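Poly-gamma-glutamate hydrolase (Bacillus phage phiNIT1, PDB 3A9L) hydrolyses the gamma-glutamyl linkages of bacterial poly-gamma-glutamate as a zinc-dependent peptidase. Local coordinates at residues G43-T48 / S101-K106; R171-Q176 / T189-D194. All blocks are in the same frame, centred on the assembly; numbering follows the deposited sequence.

Contact 1 (G43-T48 / S101-K106); sequences GIEVGT and SFHGYK. With ZN (zinc ion), chain C.
The imidazole of His103 and the carboxylate of Glu45 are the flat groups here, and zinc lies between them. The ring has Ser101 OG in plane at one edge, while its ND1 binds the metal at 2.1 Å; Glu45 OE1 comes at the ring obliquely and makes no hydrogen bond with ND1, both atoms being tied to the ion. The carboxylate chelates through both oxygens, OE1 at 2.3 Å from ZN and OE2 at 2.5 Å. Above its plane stands the backbone N-H of Gly104, which donates to Glu45 OE1 over 2.7 Å and almost straight (174°), so OE1 is gripped by metal and amide at once; this probably steadies the carboxylate and favours its charged form. CG of Glu45 is anti to the carbonyl carbon (chi1 -79°) and the extended chain runs close alongside Gly104. Glu45 CB packs on the Gly104 backbone, 3.7 Å from Gly104 N. The bound water is 2.3 Å from ZN and donates to Gly104 O.

Further along the loop, Thr48 lays CG2 against Phe102 O, 3.2 Å away, and an outside hydroxyl, that of Ser38, hydrogen-bonds the same carbonyl. Thr48 OG1 turns back to Glu45 O at 2.7 Å, closing the type II turn 45-48 that starts helix 48-59, with Gly47 as N-cap. Three protein ligands, His40 and His103 on the adjacent parallel strands 34-42 and 98-105 and Glu45 from the loop after the first, with a metal-bound water, form a zinc site consistent with the family's zinc-exopeptidase clan.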
ATOM      1  N   GLY A  43      -5.961   3.299 -14.918  1.00 21.79           N
ATOM      2  CA  GLY A  43      -6.720   3.593 -16.145  1.00 22.51           C
ATOM      3  C   GLY A  43      -8.139   4.176 -16.029  1.00 22.74           C
ATOM      4  O   GLY A  43      -8.664   4.697 -17.012  1.00 22.63           O
ATOM      5  N   ILE A  44      -8.772   4.119 -14.853  1.00 23.21           N
ATOM      6  CA  ILE A  44     -10.138   4.700 -14.693  1.00 23.14           C
ATOM      7  C   ILE A  44     -10.158   6.217 -15.013  1.00 23.67           C
ATOM      8  O   ILE A  44     -10.936   6.687 -15.885  1.00 22.91           O
ATOM      9  CB  ILE A  44     -10.774   4.411 -13.295  1.00 23.00           C
ATOM     10  CG1 ILE A  44     -10.557   2.957 -12.863  1.00 22.47           C
ATOM     11  CG2 ILE A  44     -12.276   4.779 -13.284  1.00 23.68           C
ATOM     12  CD1 ILE A  44     -10.701   2.704 -11.360  1.00 18.30           C
ATOM     13  N   GLU A  45      -9.326   6.987 -14.311  1.00 22.58           N
ATOM     14  CA  GLU A  45      -9.099   8.390 -14.652  1.00 22.07           C
ATOM     15  C   GLU A  45      -7.609   8.668 -14.769  1.00 21.97           C
ATOM     16  O   GLU A  45      -6.930   8.939 -13.743  1.00 21.71           O
ATOM     17  CB  GLU A  45      -9.739   9.318 -13.629  1.00 21.56           C
ATOM     18  CG  GLU A  45     -11.243   9.434 -13.888  1.00 21.32           C
ATOM     19  CD  GLU A  45     -12.059   9.724 -12.659  1.00 20.70           C
ATOM     20  OE1 GLU A  45     -11.537  10.327 -11.697  1.00 22.05           O
ATOM     21  OE2 GLU A  45     -13.269   9.380 -12.671  1.00 22.16           O
ATOM     22  N   VAL A  46      -7.117   8.604 -16.007  1.00 21.06           N
ATOM     23  CA  VAL A  46      -5.666   8.557 -16.289  1.00 20.70           C
ATOM     24  C   VAL A  46      -4.949   9.795 -15.837  1.00 21.13           C
ATOM     25  O   VAL A  46      -5.399  10.921 -16.108  1.00 20.25           O
ATOM     26  CB  VAL A  46      -5.357   8.210 -17.764  1.00 20.85           C
ATOM     27  CG1 VAL A  46      -3.851   8.296 -18.066  1.00 19.64           C
ATOM     28  CG2 VAL A  46      -5.860   6.796 -18.084  1.00 20.16           C
ATOM     29  N   GLY A  47      -3.859   9.565 -15.098  1.00 20.92           N
ATOM     30  CA  GLY A  47      -3.006  10.608 -14.547  1.00 22.08           C
ATOM     31  C   GLY A  47      -3.097  10.844 -13.048  1.00 21.56           C
ATOM     32  O   GLY A  47      -2.223  11.499 -12.457  1.00 22.12           O
ATOM     33  N   THR A  48      -4.181  10.381 -12.431  1.00 21.26           N
ATOM     34  CA  THR A  48      -4.339  10.489 -10.978  1.00 21.57           C
ATOM     35  C   THR A  48      -3.258   9.713 -10.207  1.00 20.41           C
ATOM     36  O   THR A  48      -2.732  10.192  -9.197  1.00 21.31           O
ATOM     37  CB  THR A  48      -5.738   9.991 -10.529  1.00 20.92           C
ATOM     38  OG1 THR A  48      -6.027   8.777 -11.211  1.00 22.44           O
ATOM     39  CG2 THR A  48      -6.815  11.005 -10.898  1.00 22.47           C
ATOM     40  N   SER A 101      -8.513  14.562  -2.580  1.00 17.86           N
ATOM     41  CA  SER A 101      -8.805  13.487  -3.556  1.00 17.19           C
ATOM     42  C   SER A 101      -8.499  13.978  -4.965  1.00 17.52           C
ATOM     43  O   SER A 101      -8.637  15.142  -5.230  1.00 17.35           O
ATOM     44  CB  SER A 101     -10.250  13.053  -3.478  1.00 17.09           C
ATOM     45  OG  SER A 101     -11.132  14.117  -3.787  1.00 16.82           O
ATOM     46  N   PHE A 102      -8.079  13.091  -5.855  1.00 17.66           N
ATOM     47  CA  PHE A 102      -7.740  13.510  -7.211  1.00 18.88           C
ATOM     48  C   PHE A 102      -8.584  12.777  -8.268  1.00 18.90           C
ATOM     49  O   PHE A 102      -8.576  11.552  -8.338  1.00 19.31           O
ATOM     50  CB  PHE A 102      -6.247  13.300  -7.488  1.00 18.79           C
ATOM     51  CG  PHE A 102      -5.335  14.093  -6.581  1.00 20.62           C
ATOM     52  CD1 PHE A 102      -5.040  13.650  -5.284  1.00 24.09           C
ATOM     53  CD2 PHE A 102      -4.788  15.285  -7.019  1.00 24.18           C
ATOM     54  CE1 PHE A 102      -4.187  14.398  -4.432  1.00 22.98           C
ATOM     55  CE2 PHE A 102      -3.928  16.027  -6.193  1.00 24.59           C
ATOM     56  CZ  PHE A 102      -3.650  15.588  -4.897  1.00 23.48           C
ATOM     57  N   HIS A 103      -9.246  13.554  -9.122  1.00 19.59           N
ATOM     58  CA  HIS A 103     -10.221  13.036 -10.097  1.00 19.15           C
ATOM     59  C   HIS A 103      -9.987  13.502 -11.490  1.00 18.69           C
ATOM     60  O   HIS A 103      -9.344  14.535 -11.733  1.00 19.04           O
ATOM     61  CB  HIS A 103     -11.649  13.396  -9.689  1.00 18.61           C
ATOM     62  CG  HIS A 103     -12.155  12.593  -8.532  1.00 17.08           C
ATOM     63  ND1 HIS A 103     -12.870  11.432  -8.698  1.00 16.51           N
ATOM     64  CD2 HIS A 103     -12.028  12.775  -7.193  1.00 14.14           C
ATOM     65  CE1 HIS A 103     -13.163  10.930  -7.509  1.00 19.86           C
ATOM     66  NE2 HIS A 103     -12.669  11.729  -6.582  1.00 16.90           N
ATOM     67  N   GLY A 104     -10.498  12.723 -12.436  1.00 19.70           N
ATOM     68  CA  GLY A 104     -10.423  13.121 -13.849  1.00 19.89           C
ATOM     69  C   GLY A 104     -11.817  13.314 -14.450  1.00 21.21           C
ATOM     70  O   GLY A 104     -12.695  12.477 -14.260  1.00 20.26           O
ATOM     71  N   TYR A 105     -12.042  14.420 -15.158  1.00 22.57           N
ATOM     72  CA  TYR A 105     -13.333  14.572 -15.838  1.00 23.57           C
ATOM     73  C   TYR A 105     -13.062  14.819 -17.313  1.00 24.04           C
ATOM     74  O   TYR A 105     -11.964  15.246 -17.668  1.00 24.10           O
ATOM     75  CB  TYR A 105     -14.236  15.656 -15.172  1.00 23.45           C
ATOM     76  CG  TYR A 105     -13.851  17.089 -15.477  1.00 22.80           C
ATOM     77  CD1 TYR A 105     -14.387  17.757 -16.581  1.00 23.03           C
ATOM     78  CD2 TYR A 105     -12.944  17.783 -14.663  1.00 25.03           C
ATOM     79  CE1 TYR A 105     -14.022  19.087 -16.869  1.00 25.66           C
ATOM     80  CE2 TYR A 105     -12.582  19.116 -14.939  1.00 23.37           C
ATOM     81  CZ  TYR A 105     -13.125  19.756 -16.039  1.00 23.02           C
ATOM     82  OH  TYR A 105     -12.764  21.056 -16.316  1.00 22.14           O
ATOM     83  N   LYS A 106     -14.047  14.512 -18.161  1.00 25.10           N
ATOM     84  CA  LYS A 106     -13.909  14.630 -19.603  1.00 25.53           C
ATOM     85  C   LYS A 106     -14.063  16.069 -20.096  1.00 25.91           C
ATOM     86  O   LYS A 106     -15.108  16.715 -19.936  1.00 24.29           O
ATOM     87  CB  LYS A 106     -14.900  13.699 -20.324  1.00 25.95           C
ATOM     88  CG  LYS A 106     -14.482  13.308 -21.758  1.00 27.22           C
ATOM     89  CD  LYS A 106     -15.017  11.916 -22.102  1.00 28.96           C
ATOM     90  CE  LYS A 106     -14.314  11.303 -23.294  1.00 30.55           C
ATOM     91  NZ  LYS A 106     -14.486  12.127 -24.520  1.00 33.82           N
TER
HETATM   92 ZN    ZN C 251     -13.463  10.408 -10.427  1.00 32.14          ZN
HETATM   93  O   HOH W   1     -14.129  12.230 -11.618  1.00 34.48           O

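Contact 2 (R171-Q176 / T189-D194); sequences RRAFFQ and TQEFLD
Thr189 carries most of the polar contact. Its CB lies 3.6 Å from Ala173 O, and chi1 of 62° sets OG1 staggered between the backbone N and carbonyl carbon. From there OG1 donates to Ala173 O at 2.7 Å, in the carbonyl plane and on a lone pair, and accepts the N-H of Phe192 at 3.2 Å along a nearly straight line (173°). The hydroxyl thus caps helix 190-209 while clasping the backbone at Ala173 and Phe174. The other branch, CG2, packs on the peptide of Phe175, touching its C at 3.4 Å, and the Gln176 side chain runs antiparallel to that of Thr189, its NE2 held by Val188 O. The backbone N of Thr189 adds a second bond, to Phe174 O at 2.7 Å, from above the carbonyl plane.

Below this polar seam two rings cross almost at right angles. Phe192, with CG anti to its backbone N, directs its edge at the face of Phe174: the centroids are 5.4 Å apart, the planes at 79°, and Phe192 CD1 reaches Phe174 CG at 3.6 Å. Tyr195 makes a further edge-to-face pair with Phe174, and Leu51 and Arg54 of helix 48-59 touch Phe192. CB of Phe174 in turn sits over the centre of the Phe175 ring. Beside them Glu191 swings OE2 past the methyl of Ala173 to a salt bridge with Lys111.

Because the Thr189 hydroxyl gives its proton to Ala173 O and accepts Phe192 N-H, its proton direction and its rotation are both fixed; the start of helix 190-209 is thereby tied to segment 171-176, whose successive carbonyls supply the acceptors over a T-shaped aromatic pair.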
ATOM      1  N   ARG A 171      -4.767  16.732 -17.808  1.00 25.00           N
ATOM      2  CA  ARG A 171      -4.053  15.492 -17.539  1.00 24.45           C
ATOM      3  C   ARG A 171      -3.237  15.001 -18.747  1.00 25.15           C
ATOM      4  O   ARG A 171      -2.143  14.469 -18.561  1.00 25.85           O
ATOM      5  CB  ARG A 171      -5.020  14.418 -17.053  1.00 24.77           C
ATOM      6  CG  ARG A 171      -5.812  14.818 -15.812  1.00 24.66           C
ATOM      7  CD  ARG A 171      -6.810  13.738 -15.372  1.00 23.40           C
ATOM      8  NE  ARG A 171      -8.049  13.763 -16.127  1.00 22.10           N
ATOM      9  CZ  ARG A 171      -8.524  12.733 -16.833  1.00 24.45           C
ATOM     10  NH1 ARG A 171      -7.882  11.550 -16.872  1.00 22.93           N
ATOM     11  NH2 ARG A 171      -9.663  12.871 -17.479  1.00 20.92           N
ATOM     12  N   ARG A 172      -3.732  15.204 -19.973  1.00 24.39           N
ATOM     13  CA  ARG A 172      -2.915  14.931 -21.146  1.00 25.06           C
ATOM     14  C   ARG A 172      -1.689  15.847 -21.193  1.00 24.81           C
ATOM     15  O   ARG A 172      -0.637  15.405 -21.629  1.00 24.28           O
ATOM     16  CB  ARG A 172      -3.698  14.966 -22.480  1.00 25.36           C
ATOM     17  CG  ARG A 172      -4.345  13.642 -22.864  1.00 26.44           C
ATOM     18  CD  ARG A 172      -4.982  13.689 -24.240  1.00 26.76           C
ATOM     19  NE  ARG A 172      -6.366  13.198 -24.288  1.00 29.43           N
ATOM     20  CZ  ARG A 172      -6.763  11.927 -24.398  1.00 30.67           C
ATOM     21  NH1 ARG A 172      -5.897  10.911 -24.441  1.00 31.23           N
ATOM     22  NH2 ARG A 172      -8.058  11.665 -24.448  1.00 30.53           N
ATOM     23  N   ALA A 173      -1.810  17.079 -20.671  1.00 24.58           N
ATOM     24  CA  ALA A 173      -0.700  18.022 -20.669  1.00 24.47           C
ATOM     25  C   ALA A 173       0.336  17.754 -19.557  1.00 24.45           C
ATOM     26  O   ALA A 173       1.427  18.293 -19.607  1.00 23.61           O
ATOM     27  CB  ALA A 173      -1.199  19.492 -20.657  1.00 25.11           C
ATOM     28  N   PHE A 174      -0.008  16.923 -18.567  1.00 24.37           N
ATOM     29  CA  PHE A 174       1.002  16.350 -17.629  1.00 24.59           C
ATOM     30  C   PHE A 174       2.085  15.481 -18.334  1.00 24.48           C
ATOM     31  O   PHE A 174       3.159  15.254 -17.762  1.00 23.73           O
ATOM     32  CB  PHE A 174       0.358  15.411 -16.577  1.00 24.57           C
ATOM     33  CG  PHE A 174      -0.578  16.076 -15.564  1.00 24.47           C
ATOM     34  CD1 PHE A 174      -0.533  17.435 -15.273  1.00 24.88           C
ATOM     35  CD2 PHE A 174      -1.506  15.283 -14.873  1.00 24.47           C
ATOM     36  CE1 PHE A 174      -1.397  18.003 -14.323  1.00 25.35           C
ATOM     37  CE2 PHE A 174      -2.383  15.849 -13.920  1.00 24.93           C
ATOM     38  CZ  PHE A 174      -2.336  17.206 -13.649  1.00 21.71           C
ATOM     39  N   PHE A 175       1.801  14.945 -19.521  1.00 23.42           N
ATOM     40  CA  PHE A 175       2.701  13.932 -20.119  1.00 24.85           C
ATOM     41  C   PHE A 175       3.355  14.410 -21.399  1.00 24.36           C
ATOM     42  O   PHE A 175       2.759  15.133 -22.171  1.00 25.00           O
ATOM     43  CB  PHE A 175       1.989  12.580 -20.362  1.00 23.92           C
ATOM     44  CG  PHE A 175       1.351  12.003 -19.133  1.00 26.16           C
ATOM     45  CD1 PHE A 175       2.124  11.449 -18.120  1.00 27.45           C
ATOM     46  CD2 PHE A 175      -0.028  12.038 -18.979  1.00 26.85           C
ATOM     47  CE1 PHE A 175       1.531  10.931 -16.963  1.00 30.02           C
ATOM     48  CE2 PHE A 175      -0.633  11.519 -17.825  1.00 29.26           C
ATOM     49  CZ  PHE A 175       0.148  10.965 -16.818  1.00 27.38           C
ATOM     50  N   GLN A 176       4.594  13.989 -21.593  1.00 25.58           N
ATOM     51  CA  GLN A 176       5.397  14.292 -22.767  1.00 25.39           C
ATOM     52  C   GLN A 176       4.697  13.907 -24.054  1.00 26.65           C
ATOM     53  O   GLN A 176       4.238  12.760 -24.176  1.00 26.72           O
ATOM     54  CB  GLN A 176       6.728  13.527 -22.622  1.00 26.17           C
ATOM     55  CG  GLN A 176       7.602  14.094 -21.522  1.00 24.04           C
ATOM     56  CD  GLN A 176       8.249  15.352 -21.958  1.00 25.48           C
ATOM     57  OE1 GLN A 176       8.704  15.443 -23.099  1.00 28.63           O
ATOM     58  NE2 GLN A 176       8.244  16.363 -21.103  1.00 27.53           N
ATOM     59  N   THR A 189       5.679  16.232 -17.933  1.00 27.47           N
ATOM     60  CA  THR A 189       6.083  17.545 -18.422  1.00 26.43           C
ATOM     61  C   THR A 189       6.335  18.463 -17.246  1.00 26.78           C
ATOM     62  O   THR A 189       6.110  18.095 -16.086  1.00 27.15           O
ATOM     63  CB  THR A 189       4.967  18.214 -19.230  1.00 26.56           C
ATOM     64  OG1 THR A 189       3.834  18.402 -18.362  1.00 24.98           O
ATOM     65  CG2 THR A 189       4.574  17.392 -20.437  1.00 25.93           C
ATOM     66  N   GLN A 190       6.767  19.675 -17.554  1.00 26.27           N
ATOM     67  CA  GLN A 190       7.003  20.695 -16.530  1.00 26.39           C
ATOM     68  C   GLN A 190       5.690  21.084 -15.853  1.00 26.08           C
ATOM     69  O   GLN A 190       5.667  21.237 -14.647  1.00 26.09           O
ATOM     70  CB  GLN A 190       7.676  21.912 -17.138  1.00 26.39           C
ATOM     71  CG  GLN A 190       7.226  23.261 -16.616  1.00 26.05           C
ATOM     72  CD  GLN A 190       7.919  24.362 -17.386  1.00 28.31           C
ATOM     73  OE1 GLN A 190       7.363  24.905 -18.336  1.00 22.60           O
ATOM     74  NE2 GLN A 190       9.185  24.636 -17.037  1.00 29.96           N
ATOM     75  N   GLU A 191       4.608  21.172 -16.627  1.00 26.07           N
ATOM     76  CA  GLU A 191       3.275  21.454 -16.069  1.00 26.13           C
ATOM     77  C   GLU A 191       2.893  20.430 -15.009  1.00 25.01           C
ATOM     78  O   GLU A 191       2.428  20.814 -13.949  1.00 23.81           O
ATOM     79  CB  GLU A 191       2.195  21.542 -17.152  1.00 26.62           C
ATOM     80  CG  GLU A 191       0.867  22.188 -16.670  1.00 28.80           C
ATOM     81  CD  GLU A 191       0.149  22.977 -17.751  1.00 32.97           C
ATOM     82  OE1 GLU A 191       0.748  23.921 -18.314  1.00 34.06           O
ATOM     83  OE2 GLU A 191      -1.023  22.669 -18.044  1.00 35.74           O
ATOM     84  N   PHE A 192       3.124  19.143 -15.290  1.00 24.46           N
ATOM     85  CA  PHE A 192       2.960  18.103 -14.255  1.00 23.95           C
ATOM     86  C   PHE A 192       3.649  18.465 -12.953  1.00 22.80           C
ATOM     87  O   PHE A 192       3.012  18.499 -11.891  1.00 24.32           O
ATOM     88  CB  PHE A 192       3.411  16.697 -14.722  1.00 22.84           C
ATOM     89  CG  PHE A 192       3.307  15.650 -13.643  1.00 23.48           C
ATOM     90  CD1 PHE A 192       2.097  15.017 -13.374  1.00 21.35           C
ATOM     91  CD2 PHE A 192       4.426  15.313 -12.874  1.00 24.44           C
ATOM     92  CE1 PHE A 192       1.996  14.050 -12.359  1.00 23.56           C
ATOM     93  CE2 PHE A 192       4.347  14.367 -11.851  1.00 24.35           C
ATOM     94  CZ  PHE A 192       3.143  13.716 -11.588  1.00 24.51           C
ATOM     95  N   LEU A 193       4.951  18.729 -13.030  1.00 23.28           N
ATOM     96  CA  LEU A 193       5.772  19.078 -11.843  1.00 21.38           C
ATOM     97  C   LEU A 193       5.256  20.307 -11.073  1.00 22.08           C
ATOM     98  O   LEU A 193       5.124  20.282  -9.836  1.00 21.10           O
ATOM     99  CB  LEU A 193       7.238  19.247 -12.236  1.00 20.68           C
ATOM    100  CG  LEU A 193       7.931  18.075 -12.989  1.00 18.12           C
ATOM    101  CD1 LEU A 193       9.340  18.410 -13.403  1.00 19.25           C
ATOM    102  CD2 LEU A 193       7.946  16.783 -12.164  1.00 18.07           C
ATOM    103  N   ASP A 194       4.981  21.381 -11.807  1.00 22.67           N
ATOM    104  CA  ASP A 194       4.367  22.590 -11.230  1.00 22.48           C
ATOM    105  C   ASP A 194       3.017  22.314 -10.535  1.00 22.02           C
ATOM    106  O   ASP A 194       2.694  22.903  -9.479  1.00 21.35           O
ATOM    107  CB  ASP A 194       4.201  23.648 -12.325  1.00 23.28           C
ATOM    108  CG  ASP A 194       5.537  24.191 -12.849  1.00 24.19           C
ATOM    109  OD1 ASP A 194       6.565  24.046 -12.174  1.00 27.42           O
ATOM    110  OD2 ASP A 194       5.556  24.810 -13.936  1.00 27.13           O
TER

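In the fold
From the N terminus, strand 34-42 runs into the loop 43-48 and helix 48-59; contact 1 closes a long excursion when the chain returns on strand 98-105, the parallel neighbour of strand 34-42 in the mixed sheet. The chain then adds strands 113-116 and 138-139 at one edge and inserts strand 162-167 between 98-105 and 113-116 before helix 168-173. Contact 2 follows in series, neither nested in contact 1 nor crossing it, and closes the helix-free loop that leads to helix 190-209. Arg171 bridges the two: its NH1 hydrogen-bonds Val46 O at 2.7 Å, and its NH2 bonds weakly to Tyr105 O, joining the metal-site loop and strand to the helix pair beside them.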